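Local coordinates for protein putative succinylglutamate desuccinylase / aspartoacylase (Shewanella amazonensis, PDB 3FMC) that is probably a zinc-dependent hydrolase of the succinylglutamate desuccinylase/aspartoacylase family, thought to act on ester bonds, though its substrate is not established, at residues 107-112 and 128-133; 160-165 and 208-213. All coordinates share one frame; numbering follows the deposited sequence.

Interaction 1. Residues 107-112 and 128-133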
loop_
_atom_site.group_PDB
_atom_site.type_symbol
_atom_site.label_atom_id
_atom_site.label_comp_id
_atom_site.label_asym_id
_atom_site.label_seq_id
_atom_site.Cartn_x
_atom_site.Cartn_y
_atom_site.Cartn_z
ATOM N N HIS C 107 -20.417 24.841 5.043
ATOM C CA HIS C 107 -20.423 26.279 5.216
ATOM C C HIS C 107 -20.776 26.628 6.663
ATOM O O HIS C 107 -21.813 26.267 7.182
ATOM C CB HIS C 107 -21.310 26.953 4.188
ATOM C CG HIS C 107 -20.831 26.742 2.778
ATOM N ND1 HIS C 107 -19.727 27.390 2.257
ATOM C CD2 HIS C 107 -21.325 25.978 1.776
ATOM C CE1 HIS C 107 -19.568 27.030 0.992
ATOM N NE2 HIS C 107 -20.523 26.171 0.679
ATOM N N GLY C 108 -19.865 27.313 7.316
ATOM C CA GLY C 108 -20.060 27.678 8.705
ATOM C C GLY C 108 -20.870 28.934 8.990
ATOM O O GLY C 108 -21.317 29.115 10.120
ATOM N N PHE C 109 -21.073 29.802 8.003
ATOM C CA PHE C 109 -21.796 31.043 8.262
ATOM C C PHE C 109 -23.227 30.834 8.819
ATOM O O PHE C 109 -23.899 29.800 8.595
ATOM C CB PHE C 109 -21.745 31.977 7.054
ATOM C CG PHE C 109 -22.544 31.523 5.886
ATOM C CD1 PHE C 109 -22.009 30.651 4.936
ATOM C CD2 PHE C 109 -23.830 31.994 5.698
ATOM C CE1 PHE C 109 -22.771 30.264 3.860
ATOM C CE2 PHE C 109 -24.578 31.607 4.630
ATOM C CZ PHE C 109 -24.072 30.751 3.717
ATOM N N ASN C 110 -23.676 31.807 9.598
ATOM C CA ASN C 110 -24.975 31.684 10.271
ATOM C C ASN C 110 -26.069 31.997 9.263
ATOM O O ASN C 110 -26.167 33.128 8.777
ATOM C CB ASN C 110 -25.025 32.581 11.517
ATOM C CG ASN C 110 -26.340 32.463 12.273
ATOM O OD1 ASN C 110 -27.406 32.433 11.681
ATOM N ND2 ASN C 110 -26.261 32.406 13.593
ATOM N N ILE C 111 -26.863 30.979 8.928
ATOM C CA ILE C 111 -27.890 31.101 7.888
ATOM C C ILE C 111 -29.088 31.924 8.379
ATOM O O ILE C 111 -29.688 32.679 7.606
ATOM C CB ILE C 111 -28.286 29.698 7.314
ATOM C CG1 ILE C 111 -27.091 29.140 6.546
ATOM C CG2 ILE C 111 -29.511 29.799 6.390
ATOM C CD1 ILE C 111 -27.188 27.660 6.107
ATOM N N GLU C 112 -29.414 31.782 9.648
ATOM C CA GLU C 112 -30.472 32.610 10.236
ATOM C C GLU C 112 -30.112 34.089 10.024
ATOM O O GLU C 112 -30.910 34.838 9.494
ATOM C CB GLU C 112 -30.705 32.260 11.716
ATOM C CG GLU C 112 -31.756 33.148 12.417
ATOM C CD GLU C 112 -33.122 33.177 11.681
ATOM O OE1 GLU C 112 -33.701 32.087 11.462
ATOM O OE2 GLU C 112 -33.599 34.289 11.340
ATOM N N THR C 128 -30.233 33.906 -5.878
ATOM C CA THR C 128 -29.023 34.281 -6.592
ATOM C C THR C 128 -27.953 34.733 -5.597
ATOM O O THR C 128 -26.779 34.381 -5.730
ATOM C CB THR C 128 -29.347 35.388 -7.638
ATOM O OG1 THR C 128 -30.227 34.832 -8.617
ATOM C CG2 THR C 128 -28.092 35.916 -8.325
ATOM N N ALA C 129 -28.366 35.491 -4.589
ATOM C CA ALA C 129 -27.434 36.001 -3.582
ATOM C C ALA C 129 -26.835 34.854 -2.754
ATOM O O ALA C 129 -25.646 34.877 -2.405
ATOM C CB ALA C 129 -28.136 36.999 -2.671
ATOM N N PHE C 130 -27.667 33.863 -2.425
ATOM C CA PHE C 130 -27.245 32.741 -1.599
ATOM C C PHE C 130 -26.222 31.914 -2.349
ATOM O O PHE C 130 -25.198 31.552 -1.768
ATOM C CB PHE C 130 -28.433 31.880 -1.150
ATOM C CG PHE C 130 -28.116 30.929 -0.030
ATOM C CD1 PHE C 130 -27.894 31.392 1.258
ATOM C CD2 PHE C 130 -28.084 29.555 -0.249
ATOM C CE1 PHE C 130 -27.622 30.511 2.296
ATOM C CE2 PHE C 130 -27.843 28.694 0.774
ATOM C CZ PHE C 130 -27.601 29.180 2.058
ATOM N N ARG C 131 -26.499 31.653 -3.616
ATOM C CA ARG C 131 -25.612 30.908 -4.468
ATOM C C ARG C 131 -24.270 31.618 -4.539
ATOM O O ARG C 131 -23.236 30.982 -4.456
ATOM C CB ARG C 131 -26.172 30.757 -5.875
ATOM C CG ARG C 131 -25.351 29.794 -6.743
ATOM C CD ARG C 131 -25.985 29.460 -8.072
ATOM N NE ARG C 131 -27.436 29.451 -7.986
ATOM C CZ ARG C 131 -28.229 28.419 -7.690
ATOM N NH1 ARG C 131 -27.764 27.204 -7.448
ATOM N NH2 ARG C 131 -29.536 28.632 -7.642
ATOM N N ALA C 132 -24.298 32.938 -4.698
ATOM C CA ALA C 132 -23.070 33.719 -4.790
ATOM C C ALA C 132 -22.260 33.615 -3.513
ATOM O O ALA C 132 -21.031 33.509 -3.570
ATOM C CB ALA C 132 -23.385 35.203 -5.158
ATOM N N THR C 133 -22.935 33.620 -2.363
ATOM C CA THR C 133 -22.280 33.481 -1.076
ATOM C C THR C 133 -21.588 32.122 -0.973
ATOM O O THR C 133 -20.458 32.030 -0.508
ATOM C CB THR C 133 -23.275 33.639 0.084
ATOM O OG1 THR C 133 -23.706 35.008 0.146
ATOM C CG2 THR C 133 -22.660 33.217 1.463
#
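Phe-109 lays its ring against Thr-133, whose methyl group CG2 sits over one face in a CH-pi contact, 4.0 Å from the ring centroid and 26° off the normal, so that it is displaced toward the far rim and comes closest to CZ. The same rim meets a second partner in the ring plane: CE1 of Phe-130 abuts CZ of Phe-109 at 3.8 Å. With CG of Phe-109 placed between its own backbone N and carbonyl carbon (chi1 70°), the ring reaches from the loop to helix 123-142. Ile-111, in the first turn of helix 111-118, adds a lighter touch, its CD1 standing 4.3 Å from CZ of Phe-130 at the edge of that ring. Thr-133 turns CG2 anti to its backbone N, while OG1 is hydrogen-bonded to Trp-114 NE1. Replacing Phe-109 by an alanine would probably leave the Thr-133 methyl without its aromatic face and open a gap beside Phe-130. Trp-114 and Trp-218, the latter on helix 210-227, both meet Phe-130 edge-to-face. At the periphery of the catalytic domain, the loop leading into helix 111-118 is thus joined to helix 123-142 by dispersion and shape rather than polar pairing.

Interaction 2. Residues 160-165 and 208-213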
loop_
_atom_site.group_PDB
_atom_site.type_symbol
_atom_site.label_atom_id
_atom_site.label_comp_id
_atom_site.label_asym_id
_atom_site.label_seq_id
_atom_site.Cartn_x
_atom_site.Cartn_y
_atom_site.Cartn_z
ATOM N N SER C 160 -17.508 24.032 -5.784
ATOM C CA SER C 160 -17.794 25.350 -6.326
ATOM C C SER C 160 -18.534 25.210 -7.655
ATOM O O SER C 160 -19.458 25.997 -7.933
ATOM C CB SER C 160 -16.513 26.162 -6.502
ATOM O OG SER C 160 -16.823 27.367 -7.172
HETATM N N MSE C 161 -18.150 24.227 -8.476
HETATM C CA MSE C 161 -18.876 23.970 -9.732
HETATM C C MSE C 161 -20.302 23.471 -9.448
HETATM O O MSE C 161 -21.272 23.948 -10.071
HETATM C CB MSE C 161 -18.143 22.976 -10.625
HETATM C CG MSE C 161 -16.827 23.558 -11.245
HETATM SE SE MSE C 161 -16.161 22.386 -12.578
HETATM C CE MSE C 161 -15.506 20.891 -11.338
ATOM N N ALA C 162 -20.419 22.552 -8.491
ATOM C CA ALA C 162 -21.706 21.939 -8.126
ATOM C C ALA C 162 -22.697 22.999 -7.616
ATOM O O ALA C 162 -23.861 22.954 -7.928
ATOM C CB ALA C 162 -21.494 20.886 -7.042
ATOM N N HIS C 163 -22.200 23.927 -6.798
ATOM C CA HIS C 163 -23.026 24.995 -6.230
ATOM C C HIS C 163 -23.706 25.860 -7.292
ATOM O O HIS C 163 -24.730 26.497 -7.018
ATOM C CB HIS C 163 -22.194 25.907 -5.341
ATOM C CG HIS C 163 -21.931 25.374 -3.970
ATOM N ND1 HIS C 163 -22.873 24.670 -3.246
ATOM C CD2 HIS C 163 -20.893 25.597 -3.130
ATOM C CE1 HIS C 163 -22.393 24.423 -2.039
ATOM N NE2 HIS C 163 -21.186 24.965 -1.941
ATOM N N ARG C 164 -23.121 25.927 -8.482
ATOM C CA ARG C 164 -23.694 26.723 -9.556
ATOM C C ARG C 164 -24.926 26.106 -10.204
ATOM O O ARG C 164 -25.671 26.821 -10.835
ATOM C CB ARG C 164 -22.681 26.986 -10.660
ATOM C CG ARG C 164 -21.483 27.786 -10.212
ATOM C CD ARG C 164 -20.464 27.853 -11.328
ATOM N NE ARG C 164 -19.272 28.543 -10.820
ATOM C CZ ARG C 164 -19.152 29.874 -10.727
ATOM N NH1 ARG C 164 -20.146 30.683 -11.112
ATOM N NH2 ARG C 164 -18.029 30.408 -10.243
ATOM N N ALA C 165 -25.138 24.810 -10.033
ATOM C CA ALA C 165 -26.266 24.074 -10.632
ATOM C C ALA C 165 -27.516 23.967 -9.715
ATOM O O ALA C 165 -27.441 24.108 -8.489
ATOM C CB ALA C 165 -25.790 22.649 -11.019
ATOM N N GLY C 208 -19.598 15.374 5.302
ATOM C CA GLY C 208 -18.377 15.468 4.518
ATOM C C GLY C 208 -18.471 15.165 3.028
ATOM O O GLY C 208 -17.537 15.453 2.313
ATOM N N ALA C 209 -19.607 14.630 2.580
ATOM C CA ALA C 209 -19.829 14.199 1.202
ATOM C C ALA C 209 -20.382 15.284 0.275
ATOM O O ALA C 209 -20.928 16.266 0.715
ATOM C CB ALA C 209 -20.774 12.945 1.170
HETATM N N MSE C 210 -20.244 15.065 -1.030
HETATM C CA MSE C 210 -20.695 16.065 -2.026
HETATM C C MSE C 210 -22.181 16.385 -1.945
HETATM O O MSE C 210 -22.555 17.558 -2.001
HETATM C CB MSE C 210 -20.414 15.559 -3.436
HETATM C CG MSE C 210 -21.122 16.405 -4.555
HETATM SE SE MSE C 210 -20.701 18.279 -4.559
HETATM C CE MSE C 210 -19.420 18.168 -6.013
ATOM N N ASP C 211 -23.034 15.362 -1.916
ATOM C CA ASP C 211 -24.495 15.605 -1.894
ATOM C C ASP C 211 -24.888 16.481 -0.740
ATOM O O ASP C 211 -25.523 17.509 -0.923
ATOM C CB ASP C 211 -25.335 14.322 -1.998
ATOM C CG ASP C 211 -25.049 13.252 -0.925
ATOM O OD1 ASP C 211 -24.195 13.416 -0.016
ATOM O OD2 ASP C 211 -25.696 12.175 -1.059
ATOM N N GLU C 212 -24.438 16.126 0.448
ATOM C CA GLU C 212 -24.685 16.953 1.637
ATOM C C GLU C 212 -24.133 18.360 1.492
ATOM O O GLU C 212 -24.775 19.349 1.823
ATOM C CB GLU C 212 -24.037 16.286 2.833
ATOM C CG GLU C 212 -24.575 14.889 3.127
ATOM C CD GLU C 212 -23.549 14.004 3.841
ATOM O OE1 GLU C 212 -22.384 14.433 4.073
ATOM O OE2 GLU C 212 -23.907 12.856 4.114
ATOM N N ALA C 213 -22.913 18.464 0.984
ATOM C CA ALA C 213 -22.284 19.763 0.819
ATOM C C ALA C 213 -23.137 20.628 -0.104
ATOM O O ALA C 213 -23.233 21.827 0.082
ATOM C CB ALA C 213 -20.870 19.580 0.248
#
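Ala-162 and selenomethionine Met-210 form the tight part of this buried contact, which joins the C-terminal part of helix 150-163 to the start of helix 210-227 within the catalytic domain. The methyl CB of Ala-162 rests against the end of the longer side chain, 3.6 Å from Met-210 CE and 3.7 Å from Met-210 SE, so the selenium and its terminal methyl share one small partner. Met-210 leaves the first turn of helix 210-227 with CG anti to the backbone N (chi1 168°), then bends at its next two torsions, and this hooked shape carries the selenium and its methyl across to helix 150-163. Tyr-37 and Val-168 also pack on Ala-162, while Gln-39 and Asp-170 touch Met-210, placing the pair against strands 36-40 and 167-174, which pair in parallel.

The second meeting is sparser, a single atom pair. His-163 presents the edge of its imidazole to the other helix, and CE1 lies 3.5 Å from the carbonyl O of Ala-213, near the ring plane. The adjacent NE2 is hydrogen-bonded to His-107 NE2 and Gln-159 NE2. The loose side is the start of helix 210-227 away from helix 150-163, where the partly exposed Glu-212 lies. There Ala-209, at the N-cap position, donates its N to Glu-212 OE1 at 3.2 Å, 42° out of the carboxylate plane. Glu-212 N in turn donates to OD1 of the buried Asp-211 at 2.8 Å, while Asp-211 OD2 bonds to Thr-240 OG1.

The chemistry thus separates: between the helices a small methyl packs against the bent end of a long side chain, supplemented by one edge-on approach of a ring carbon to a carbonyl, whereas the hydrogen bonds of Ala-209 N and Glu-212 N stay within their own turn.

In the fold
Interactions 1 and 2 follow one another along the chain, interaction 1 being complete in sequence before interaction 2 begins, and their centres lie about 13 Å apart within the range of the family's catalytic domain. Interaction 1 is peripheral, its centre about 23 Å from the centre of the chain, whereas that of interaction 2 lies deeper, at about 11 Å. The loop before helix 111-118 reaches helix 150-163 through the histidine pair, and the consecutive helices 123-142 and 150-163 are joined by Arg-131 NH1, which probably donates to His-163 O. Helix 210-227 takes part in interaction 2 and also packs on Ile-111 and Phe-130, linking an outer aromatic cluster to the domain's interior.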